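Local atomic coordinates of MoaD/ThiS family protein (Mycobacterium tuberculosis, PDB entry 6JBZ), a protein that probably serves as the small, ubiquitin-like sulfur carrier that supplies sulfur for building the molybdenum cofactor. Residues A9-A21 / S29-L43. Numbering follows the deposited sequence.
Sequences AGIQVTVRYFAAA and SEKVTLRSGATVAEL
Val13 and Val32 face each other as a hydrogen-bonded pair at the middle of two antiparallel strands, 11-17 and 29-34, the first two strands of the ubiquitin-like (beta-grasp) fold. The axes of the two strands approach to 4.5 Å. Six backbone hydrogen bonds join them, two each at Ile11-Leu34, Val13-Val32 and Val15-Glu30; Val32 N to Val13 O spans 2.7 Å. On its other side strand 11-17 pairs with strand 82-86, which makes it an inner strand, while 29-34 is outermost within the chain.

The face turned to helix 40-50 is mostly apolar. Beta-branched valine and isoleucine suit it because they are at ease in extended backbone and fill space close to the sheet, whereas leucine adds apolar reach. With chi1 at -63° Val13 turns CG1 anti to its carbonyl carbon, which leaves CG2 between the backbone N and the carbonyl carbon, where it meets Leu34 CD1 at 3.6 Å, the two side chains crossing at about a right angle. Val15 CG2 touches Val32 CG2 at 3.8 Å. From the helix Leu43 reaches back, its CD1 against Val13 CG2 and its CD2 4.1 Å from Val15 CG2.

The opposite face carries Gln12, Thr14, Arg16, Ser29, Lys31 and Thr33, polar residues fit for a more solvent-accessible surface. Here Gln12 NE2 lies against the aliphatic part of Lys31, 3.4 Å from its CD, and Arg16 forms a salt bridge with Asp84.

Polar side-chain bonding across the strands falls to Tyr17 and Glu30. Val15 CG1 sits 3.6 Å above the centre of the tyrosine ring, covering one face. Glu30, extended with CG anti to its backbone N (chi1 -170°), also pairs through OE2 with Arg50, while its OE1 accepts Tyr17 OH at 3.1 Å, lying at the ring's edge with carboxylate and ring planes 41° apart.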
ATOM      1  N   ALA B   9      31.087 -25.676  44.329  1.00 48.43           N
ATOM      2  CA  ALA B   9      31.369 -24.323  43.880  1.00 55.61           C
ATOM      3  C   ALA B   9      30.095 -23.641  43.354  1.00 57.72           C
ATOM      4  O   ALA B   9      29.191 -23.329  44.103  1.00 58.50           O
ATOM      5  CB  ALA B   9      32.479 -24.337  42.828  1.00 37.29           C
ATOM      6  N   GLY B  10      30.029 -23.437  42.056  1.00 46.00           N
ATOM      7  CA  GLY B  10      28.857 -22.931  41.422  1.00 42.02           C
ATOM      8  C   GLY B  10      28.858 -21.494  41.031  1.00 47.13           C
ATOM      9  O   GLY B  10      29.517 -20.679  41.615  1.00 47.47           O
ATOM     10  N   ILE B  11      28.054 -21.202  40.031  1.00 35.91           N
ATOM     11  CA  ILE B  11      27.869 -19.867  39.578  1.00 33.93           C
ATOM     12  C   ILE B  11      26.401 -19.586  39.495  1.00 39.18           C
ATOM     13  O   ILE B  11      25.597 -20.461  39.383  1.00 37.62           O
ATOM     14  CB  ILE B  11      28.504 -19.640  38.225  1.00 34.92           C
ATOM     15  CG1 ILE B  11      27.977 -20.621  37.217  1.00 34.17           C
ATOM     16  CG2 ILE B  11      29.987 -19.789  38.329  1.00 36.20           C
ATOM     17  CD1 ILE B  11      28.056 -20.109  35.814  1.00 35.65           C
ATOM     18  N   GLN B  12      26.077 -18.323  39.566  1.00 34.80           N
ATOM     19  CA  GLN B  12      24.727 -17.875  39.536  1.00 32.51           C
ATOM     20  C   GLN B  12      24.555 -17.086  38.276  1.00 34.27           C
ATOM     21  O   GLN B  12      25.403 -16.333  37.917  1.00 36.31           O
ATOM     22  CB  GLN B  12      24.493 -17.004  40.732  1.00 33.12           C
ATOM     23  CG  GLN B  12      23.086 -17.022  41.247  1.00 46.56           C
ATOM     24  CD  GLN B  12      22.957 -16.209  42.493  1.00 48.16           C
ATOM     25  OE1 GLN B  12      23.877 -16.149  43.271  1.00 53.95           O
ATOM     26  NE2 GLN B  12      21.827 -15.588  42.686  1.00 43.41           N
ATOM     27  N   VAL B  13      23.469 -17.312  37.574  1.00 29.30           N
ATOM     28  CA  VAL B  13      23.157 -16.543  36.397  1.00 32.54           C
ATOM     29  C   VAL B  13      21.737 -16.045  36.472  1.00 32.97           C
ATOM     30  O   VAL B  13      20.942 -16.577  37.173  1.00 33.81           O
ATOM     31  CB  VAL B  13      23.336 -17.337  35.096  1.00 35.65           C
ATOM     32  CG1 VAL B  13      24.762 -17.756  34.892  1.00 29.09           C
ATOM     33  CG2 VAL B  13      22.394 -18.502  35.033  1.00 30.36           C
ATOM     34  N   THR B  14      21.450 -14.990  35.749  1.00 31.08           N
ATOM     35  CA  THR B  14      20.113 -14.494  35.656  1.00 27.76           C
ATOM     36  C   THR B  14      19.500 -14.880  34.340  1.00 32.54           C
ATOM     37  O   THR B  14      20.017 -14.558  33.327  1.00 31.22           O
ATOM     38  CB  THR B  14      20.078 -12.984  35.740  1.00 32.38           C
ATOM     39  OG1 THR B  14      20.657 -12.569  36.964  1.00 38.19           O
ATOM     40  CG2 THR B  14      18.688 -12.514  35.717  1.00 28.28           C
ATOM     41  N   VAL B  15      18.393 -15.595  34.388  1.00 28.10           N
ATOM     42  CA  VAL B  15      17.521 -15.805  33.238  1.00 30.40           C
ATOM     43  C   VAL B  15      16.458 -14.709  33.214  1.00 31.72           C
ATOM     44  O   VAL B  15      15.732 -14.540  34.186  1.00 32.56           O
ATOM     45  CB  VAL B  15      16.815 -17.189  33.268  1.00 30.25           C
ATOM     46  CG1 VAL B  15      15.838 -17.322  32.102  1.00 30.74           C
ATOM     47  CG2 VAL B  15      17.826 -18.313  33.250  1.00 33.19           C
ATOM     48  N   ARG B  16      16.383 -13.958  32.120  1.00 31.62           N
ATOM     49  CA  ARG B  16      15.243 -13.079  31.873  1.00 31.88           C
ATOM     50  C   ARG B  16      14.304 -13.698  30.839  1.00 30.83           C
ATOM     51  O   ARG B  16      14.711 -14.006  29.721  1.00 34.29           O
ATOM     52  CB  ARG B  16      15.704 -11.707  31.403  1.00 29.86           C
ATOM     53  CG  ARG B  16      16.668 -11.052  32.343  1.00 34.62           C
ATOM     54  CD  ARG B  16      16.875  -9.606  31.972  1.00 39.33           C
ATOM     55  NE  ARG B  16      17.219  -9.448  30.559  1.00 43.86           N
ATOM     56  CZ  ARG B  16      17.272  -8.272  29.935  1.00 44.65           C
ATOM     57  NH1 ARG B  16      17.014  -7.155  30.605  1.00 33.67           N
ATOM     58  NH2 ARG B  16      17.583  -8.209  28.643  1.00 46.14           N
ATOM     59  N   TYR B  17      13.048 -13.886  31.228  1.00 32.00           N
ATOM     60  CA  TYR B  17      12.039 -14.506  30.373  1.00 29.54           C
ATOM     61  C   TYR B  17      11.194 -13.473  29.628  1.00 30.72           C
ATOM     62  O   TYR B  17      10.943 -12.399  30.158  1.00 30.65           O
ATOM     63  CB  TYR B  17      11.108 -15.367  31.200  1.00 28.25           C
ATOM     64  CG  TYR B  17      11.705 -16.607  31.819  1.00 36.50           C
ATOM     65  CD1 TYR B  17      11.944 -17.738  31.049  1.00 34.23           C
ATOM     66  CD2 TYR B  17      11.969 -16.672  33.189  1.00 30.99           C
ATOM     67  CE1 TYR B  17      12.455 -18.874  31.610  1.00 33.77           C
ATOM     68  CE2 TYR B  17      12.480 -17.818  33.760  1.00 27.76           C
ATOM     69  CZ  TYR B  17      12.720 -18.916  32.967  1.00 33.28           C
ATOM     70  OH  TYR B  17      13.223 -20.077  33.512  1.00 35.14           O
ATOM     71  N   PHE B  18      10.720 -13.809  28.427  1.00 27.96           N
ATOM     72  CA  PHE B  18       9.832 -12.905  27.701  1.00 29.23           C
ATOM     73  C   PHE B  18       8.599 -13.599  27.147  1.00 31.29           C
ATOM     74  O   PHE B  18       8.618 -14.803  26.856  1.00 29.38           O
ATOM     75  CB  PHE B  18      10.600 -12.200  26.571  1.00 27.80           C
ATOM     76  CG  PHE B  18      11.648 -11.252  27.078  1.00 32.52           C
ATOM     77  CD1 PHE B  18      11.302  -9.956  27.467  1.00 24.88           C
ATOM     78  CD2 PHE B  18      12.965 -11.671  27.233  1.00 29.69           C
ATOM     79  CE1 PHE B  18      12.257  -9.094  27.959  1.00 26.56           C
ATOM     80  CE2 PHE B  18      13.921 -10.805  27.735  1.00 28.01           C
ATOM     81  CZ  PHE B  18      13.570  -9.526  28.096  1.00 28.25           C
ATOM     82  N   ALA B  19       7.521 -12.826  27.019  1.00 28.54           N
ATOM     83  CA  ALA B  19       6.316 -13.287  26.326  1.00 29.73           C
ATOM     84  C   ALA B  19       5.851 -14.660  26.835  1.00 31.01           C
ATOM     85  O   ALA B  19       5.680 -14.841  28.042  1.00 37.69           O
ATOM     86  CB  ALA B  19       6.559 -13.325  24.821  1.00 27.59           C
ATOM     87  N   ALA B  20       5.678 -15.620  25.927  1.00 28.90           N
ATOM     88  CA  ALA B  20       5.163 -16.939  26.292  1.00 29.69           C
ATOM     89  C   ALA B  20       6.033 -17.665  27.315  1.00 33.65           C
ATOM     90  O   ALA B  20       5.519 -18.470  28.102  1.00 33.58           O
ATOM     91  CB  ALA B  20       5.000 -17.809  25.060  1.00 25.79           C
ATOM     92  N   ALA B  21       7.340 -17.392  27.311  1.00 34.26           N
ATOM     93  CA  ALA B  21       8.253 -18.079  28.233  1.00 28.83           C
ATOM     94  C   ALA B  21       8.136 -17.492  29.627  1.00 32.37           C
ATOM     95  O   ALA B  21       8.222 -18.213  30.619  1.00 32.58           O
ATOM     96  CB  ALA B  21       9.672 -18.007  27.747  1.00 27.05           C
ATOM     97  N   SER B  29      12.051 -12.994  35.666  1.00 33.31           N
ATOM     98  CA  SER B  29      13.435 -13.422  35.781  1.00 32.77           C
ATOM     99  C   SER B  29      13.639 -14.394  36.929  1.00 36.97           C
ATOM    100  O   SER B  29      12.803 -14.491  37.832  1.00 36.33           O
ATOM    101  CB  SER B  29      14.371 -12.225  35.952  1.00 32.26           C
ATOM    102  OG  SER B  29      14.356 -11.769  37.284  1.00 34.43           O
ATOM    103  N   GLU B  30      14.769 -15.100  36.879  1.00 36.55           N
ATOM    104  CA  GLU B  30      15.124 -16.131  37.846  1.00 31.68           C
ATOM    105  C   GLU B  30      16.640 -16.137  37.987  1.00 33.64           C
ATOM    106  O   GLU B  30      17.344 -16.102  36.980  1.00 32.40           O
ATOM    107  CB  GLU B  30      14.608 -17.490  37.369  1.00 33.10           C
ATOM    108  CG  GLU B  30      14.668 -18.648  38.357  1.00 33.33           C
ATOM    109  CD  GLU B  30      13.992 -19.912  37.802  1.00 37.77           C
ATOM    110  OE1 GLU B  30      13.647 -19.946  36.598  1.00 43.90           O
ATOM    111  OE2 GLU B  30      13.787 -20.879  38.560  1.00 41.07           O
ATOM    112  N   LYS B  31      17.152 -16.143  39.217  1.00 33.75           N
ATOM    113  CA  LYS B  31      18.574 -16.407  39.424  1.00 31.65           C
ATOM    114  C   LYS B  31      18.773 -17.912  39.519  1.00 31.48           C
ATOM    115  O   LYS B  31      18.157 -18.571  40.341  1.00 32.78           O
ATOM    116  CB  LYS B  31      19.089 -15.710  40.672  1.00 32.80           C
ATOM    117  CG  LYS B  31      19.527 -14.281  40.434  1.00 41.67           C
ATOM    118  CD  LYS B  31      19.384 -13.456  41.699  1.00 50.46           C
ATOM    119  CE  LYS B  31      19.913 -12.042  41.515  1.00 60.14           C
ATOM    120  NZ  LYS B  31      19.730 -11.232  42.755  1.00 64.80           N
ATOM    121  N   VAL B  32      19.614 -18.462  38.658  1.00 30.53           N
ATOM    122  CA  VAL B  32      19.815 -19.910  38.611  1.00 30.22           C
ATOM    123  C   VAL B  32      21.254 -20.265  38.994  1.00 28.19           C
ATOM    124  O   VAL B  32      22.196 -19.660  38.488  1.00 33.32           O
ATOM    125  CB  VAL B  32      19.503 -20.467  37.201  1.00 31.49           C
ATOM    126  CG1 VAL B  32      19.528 -22.000  37.188  1.00 27.70           C
ATOM    127  CG2 VAL B  32      18.167 -19.931  36.705  1.00 29.54           C
ATOM    128  N   THR B  33      21.429 -21.230  39.891  1.00 28.63           N
ATOM    129  CA  THR B  33      22.769 -21.686  40.268  1.00 29.83           C
ATOM    130  C   THR B  33      23.205 -22.932  39.482  1.00 28.99           C
ATOM    131  O   THR B  33      22.498 -23.930  39.426  1.00 29.07           O
ATOM    132  CB  THR B  33      22.857 -21.994  41.764  1.00 31.30           C
ATOM    133  OG1 THR B  33      22.716 -20.785  42.508  1.00 32.29           O
ATOM    134  CG2 THR B  33      24.211 -22.624  42.098  1.00 33.65           C
ATOM    135  N   LEU B  34      24.374 -22.866  38.870  1.00 28.66           N
ATOM    136  CA  LEU B  34      24.910 -24.010  38.152  1.00 28.46           C
ATOM    137  C   LEU B  34      26.372 -24.271  38.529  1.00 31.62           C
ATOM    138  O   LEU B  34      27.019 -23.448  39.176  1.00 32.74           O
ATOM    139  CB  LEU B  34      24.796 -23.791  36.649  1.00 28.64           C
ATOM    140  CG  LEU B  34      23.491 -23.268  36.061  1.00 27.13           C
ATOM    141  CD1 LEU B  34      23.680 -21.838  35.644  1.00 30.03           C
ATOM    142  CD2 LEU B  34      23.063 -24.106  34.873  1.00 25.52           C
ATOM    143  N   ARG B  35      26.882 -25.427  38.127  1.00 33.15           N
ATOM    144  CA  ARG B  35      28.295 -25.740  38.242  1.00 28.60           C
ATOM    145  C   ARG B  35      29.091 -24.703  37.483  1.00 35.35           C
ATOM    146  O   ARG B  35      28.565 -24.097  36.551  1.00 41.96           O
ATOM    147  CB  ARG B  35      28.580 -27.131  37.688  1.00 30.43           C
ATOM    148  CG  ARG B  35      28.614 -27.179  36.171  1.00 32.83           C
ATOM    149  CD  ARG B  35      28.746 -28.599  35.658  1.00 31.01           C
ATOM    150  NE  ARG B  35      28.831 -28.643  34.200  1.00 37.44           N
ATOM    151  CZ  ARG B  35      29.946 -28.437  33.496  1.00 38.63           C
ATOM    152  NH1 ARG B  35      31.092 -28.164  34.107  1.00 36.44           N
ATOM    153  NH2 ARG B  35      29.917 -28.506  32.176  1.00 32.17           N
ATOM    154  N   SER B  36      30.338 -24.463  37.881  1.00 38.31           N
ATOM    155  CA  SER B  36      31.226 -23.635  37.060  1.00 36.52           C
ATOM    156  C   SER B  36      31.396 -24.275  35.694  1.00 33.93           C
ATOM    157  O   SER B  36      31.608 -25.486  35.590  1.00 36.33           O
ATOM    158  CB  SER B  36      32.596 -23.447  37.714  1.00 34.96           C
ATOM    159  OG  SER B  36      32.541 -22.480  38.748  1.00 47.54           O
ATOM    160  N   GLY B  37      31.286 -23.471  34.642  1.00 34.42           N
ATOM    161  CA  GLY B  37      31.493 -23.985  33.298  1.00 34.51           C
ATOM    162  C   GLY B  37      30.246 -24.620  32.705  1.00 40.32           C
ATOM    163  O   GLY B  37      30.284 -25.158  31.591  1.00 39.34           O
ATOM    164  N   ALA B  38      29.138 -24.554  33.445  1.00 34.16           N
ATOM    165  CA  ALA B  38      27.863 -25.035  32.946  1.00 40.38           C
ATOM    166  C   ALA B  38      27.563 -24.408  31.577  1.00 39.58           C
ATOM    167  O   ALA B  38      27.861 -23.239  31.342  1.00 39.66           O
ATOM    168  CB  ALA B  38      26.757 -24.727  33.944  1.00 32.05           C
ATOM    169  N   THR B  39      27.004 -25.190  30.666  1.00 34.54           N
ATOM    170  CA  THR B  39      26.705 -24.657  29.350  1.00 38.59           C
ATOM    171  C   THR B  39      25.298 -24.058  29.283  1.00 44.24           C
ATOM    172  O   THR B  39      24.442 -24.309  30.148  1.00 41.32           O
ATOM    173  CB  THR B  39      26.841 -25.737  28.258  1.00 40.53           C
ATOM    174  OG1 THR B  39      25.927 -26.809  28.516  1.00 35.76           O
ATOM    175  CG2 THR B  39      28.252 -26.270  28.221  1.00 34.60           C
ATOM    176  N   VAL B  40      25.069 -23.251  28.250  1.00 44.86           N
ATOM    177  CA  VAL B  40      23.735 -22.748  27.965  1.00 42.05           C
ATOM    178  C   VAL B  40      22.786 -23.937  27.791  1.00 39.55           C
ATOM    179  O   VAL B  40      21.622 -23.888  28.195  1.00 41.04           O
ATOM    180  CB  VAL B  40      23.734 -21.840  26.715  1.00 41.17           C
ATOM    181  CG1 VAL B  40      22.339 -21.687  26.152  1.00 44.99           C
ATOM    182  CG2 VAL B  40      24.295 -20.485  27.063  1.00 38.45           C
ATOM    183  N   ALA B  41      23.298 -25.021  27.227  1.00 36.42           N
ATOM    184  CA  ALA B  41      22.507 -26.234  27.070  1.00 38.42           C
ATOM    185  C   ALA B  41      22.095 -26.850  28.419  1.00 41.52           C
ATOM    186  O   ALA B  41      20.953 -27.285  28.593  1.00 39.07           O
ATOM    187  CB  ALA B  41      23.271 -27.244  26.246  1.00 33.79           C
ATOM    188  N   GLU B  42      23.025 -26.895  29.368  1.00 39.28           N
ATOM    189  CA  GLU B  42      22.724 -27.466  30.671  1.00 37.09           C
ATOM    190  C   GLU B  42      21.707 -26.616  31.411  1.00 36.68           C
ATOM    191  O   GLU B  42      20.890 -27.153  32.161  1.00 39.74           O
ATOM    192  CB  GLU B  42      23.982 -27.606  31.517  1.00 35.06           C
ATOM    193  CG  GLU B  42      24.963 -28.655  31.051  1.00 39.51           C
ATOM    194  CD  GLU B  42      26.240 -28.605  31.867  1.00 43.74           C
ATOM    195  OE1 GLU B  42      26.146 -28.569  33.114  1.00 48.86           O
ATOM    196  OE2 GLU B  42      27.333 -28.575  31.275  1.00 43.68           O
ATOM    197  N   LEU B  43      21.782 -25.297  31.215  1.00 35.08           N
ATOM    198  CA  LEU B  43      20.843 -24.344  31.815  1.00 31.12           C
ATOM    199  C   LEU B  43      19.421 -24.541  31.280  1.00 36.96           C
ATOM    200  O   LEU B  43      18.463 -24.701  32.054  1.00 39.08           O
ATOM    201  CB  LEU B  43      21.301 -22.903  31.551  1.00 31.96           C
ATOM    202  CG  LEU B  43      20.382 -21.750  31.980  1.00 34.25           C
ATOM    203  CD1 LEU B  43      20.237 -21.691  33.518  1.00 31.95           C
ATOM    204  CD2 LEU B  43      20.865 -20.411  31.430  1.00 27.10           C
TER